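Local coordinates for protein nsp9 (Porcine coronavirus HKU15, PDB 5YM6) that probably binds single-stranded RNA or other nucleic acid within the coronavirus replication machinery, with an affinity that dimerization enhances, at residues I38-T43 / S92-M97. Numbering follows the deposited sequence.
Sequences ILVAIT and SLNRGM
Val-40 sets its two methyl groups against Asn-94 where the C-terminal helix of nsp9, residues 92-105, lies against strand 36-44 of the antiparallel beta barrel characteristic of this coronavirus family. CG1 of Val-40 lies 3.6 Å from the backbone O of Asn-94, and CG2 of Val-40 comes to 3.8 Å from CB of Asn-94. With CG1 anti to the backbone N (chi1 172°), one methyl meets the helix main chain and the other meets the base of the amide side chain. The two side chains cross at about a right angle, and no hydrogen bond links the segments, so the contact is one of van der Waals packing. Ile-38 adds a looser touch at the exposed margin, its CG2 4.3 Å from OD1 of Asn-94.

The axes of segments 38-43 and 92-97 approach to 8.5 Å at a signed crossing angle of -50°, and the closest alpha carbons, CA of Val-40 and CA of Asn-94, are 6.7 Å apart. Val-40 belongs to a classic beta bulge: its psi is helical (-38°), and both it and Ala-41 make backbone hydrogen bonds with Phe-29 of strand 23-33. Further out, Val-98 packs on Val-40 and Ala-41, while Val-31 touches Val-40 and Asn-94. Ser-92, Leu-93, Arg-95 and Met-97 pack against a second nsp9 subunit, which places this helix between its own sheet and the dimer interface. The backbone N of Asn-94 donates a hydrogen bond to OG of Ser-91, and the first helical turn closes with Gly-96 N to Ser-92 O at 3.0 Å.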
loop_
_atom_site.group_PDB
_atom_site.type_symbol
_atom_site.label_atom_id
_atom_site.label_comp_id
_atom_site.label_asym_id
_atom_site.label_seq_id
_atom_site.Cartn_x
_atom_site.Cartn_y
_atom_site.Cartn_z
ATOM N N ILE B 38 13.201 -5.129 0.682
ATOM C CA ILE B 38 13.207 -5.166 -0.775
ATOM C C ILE B 38 13.129 -3.730 -1.311
ATOM O O ILE B 38 12.347 -2.925 -0.819
ATOM C CB ILE B 38 12.040 -6.028 -1.338
ATOM C CG1 ILE B 38 11.969 -5.916 -2.865
ATOM C CG2 ILE B 38 10.730 -5.639 -0.703
ATOM C CD1 ILE B 38 11.103 -7.005 -3.534
ATOM N N LEU B 39 13.968 -3.399 -2.285
ATOM C CA LEU B 39 13.909 -2.065 -2.887
ATOM C C LEU B 39 12.696 -1.977 -3.806
ATOM O O LEU B 39 12.586 -2.738 -4.760
ATOM C CB LEU B 39 15.190 -1.760 -3.659
ATOM C CG LEU B 39 15.177 -0.424 -4.410
ATOM C CD1 LEU B 39 15.062 0.678 -3.395
ATOM C CD2 LEU B 39 16.414 -0.268 -5.282
ATOM N N VAL B 40 11.793 -1.051 -3.512
ATOM C CA VAL B 40 10.534 -0.939 -4.261
ATOM C C VAL B 40 10.467 0.270 -5.188
ATOM O O VAL B 40 9.928 0.183 -6.296
ATOM C CB VAL B 40 9.341 -0.898 -3.286
ATOM C CG1 VAL B 40 8.037 -0.584 -4.036
ATOM C CG2 VAL B 40 9.251 -2.233 -2.554
ATOM N N ALA B 41 11.011 1.399 -4.743
ATOM C CA ALA B 41 10.934 2.636 -5.527
ATOM C C ALA B 41 12.053 3.610 -5.208
ATOM O O ALA B 41 12.682 3.528 -4.146
ATOM C CB ALA B 41 9.574 3.315 -5.300
ATOM N N ILE B 42 12.293 4.553 -6.125
ATOM C CA ILE B 42 13.183 5.667 -5.836
ATOM C C ILE B 42 12.498 6.958 -6.242
ATOM O O ILE B 42 11.602 6.940 -7.093
ATOM C CB ILE B 42 14.520 5.538 -6.565
ATOM C CG1 ILE B 42 14.311 5.543 -8.083
ATOM C CG2 ILE B 42 15.235 4.258 -6.109
ATOM C CD1 ILE B 42 15.576 5.775 -8.875
ATOM N N THR B 43 12.888 8.059 -5.606
ATOM C CA THR B 43 12.501 9.385 -6.084
ATOM C C THR B 43 13.720 10.256 -6.343
ATOM O O THR B 43 14.776 10.096 -5.734
ATOM C CB THR B 43 11.567 10.119 -5.107
ATOM O OG1 THR B 43 12.221 10.287 -3.840
ATOM C CG2 THR B 43 10.263 9.350 -4.923
ATOM N N SER B 92 2.213 -5.365 -6.984
ATOM C CA SER B 92 1.193 -4.349 -6.786
ATOM C C SER B 92 1.031 -4.060 -5.288
ATOM O O SER B 92 0.725 -2.933 -4.909
ATOM C CB SER B 92 -0.141 -4.783 -7.401
ATOM O OG SER B 92 -0.215 -4.464 -8.793
ATOM N N LEU B 93 1.238 -5.072 -4.444
ATOM C CA LEU B 93 1.104 -4.878 -2.993
ATOM C C LEU B 93 2.193 -3.940 -2.479
ATOM O O LEU B 93 1.963 -3.102 -1.605
ATOM C CB LEU B 93 1.194 -6.198 -2.239
ATOM C CG LEU B 93 0.838 -6.184 -0.750
ATOM C CD1 LEU B 93 -0.655 -6.287 -0.576
ATOM C CD2 LEU B 93 1.506 -7.341 -0.022
ATOM N N ASN B 94 3.390 -4.098 -3.020
ATOM C CA ASN B 94 4.497 -3.268 -2.574
ATOM C C ASN B 94 4.367 -1.856 -3.112
ATOM O O ASN B 94 4.773 -0.915 -2.450
ATOM C CB ASN B 94 5.840 -3.879 -2.988
ATOM C CG ASN B 94 6.257 -5.023 -2.093
ATOM O OD1 ASN B 94 6.826 -6.016 -2.556
ATOM N ND2 ASN B 94 5.943 -4.912 -0.806
ATOM N N ARG B 95 3.804 -1.712 -4.309
ATOM C CA ARG B 95 3.528 -0.391 -4.861
ATOM C C ARG B 95 2.552 0.333 -3.941
ATOM O O ARG B 95 2.739 1.511 -3.627
ATOM C CB ARG B 95 2.972 -0.482 -6.285
ATOM C CG ARG B 95 4.005 -0.991 -7.315
ATOM C CD ARG B 95 3.356 -1.527 -8.595
ATOM N NE ARG B 95 2.774 -0.479 -9.432
ATOM C CZ ARG B 95 3.397 0.100 -10.459
ATOM N NH1 ARG B 95 2.782 1.048 -11.154
ATOM N NH2 ARG B 95 4.636 -0.262 -10.791
ATOM N N GLY B 96 1.526 -0.379 -3.487
ATOM C CA GLY B 96 0.560 0.210 -2.569
ATOM C C GLY B 96 1.203 0.690 -1.281
ATOM O O GLY B 96 0.870 1.756 -0.784
ATOM N N MET B 97 2.106 -0.108 -0.731
ATOM C CA MET B 97 2.831 0.288 0.480
ATOM C C MET B 97 3.545 1.638 0.310
ATOM O O MET B 97 3.467 2.523 1.170
ATOM C CB MET B 97 3.860 -0.782 0.858
ATOM C CG MET B 97 3.292 -2.058 1.452
ATOM S SD MET B 97 2.630 -1.814 3.099
ATOM C CE MET B 97 4.092 -1.356 4.035
#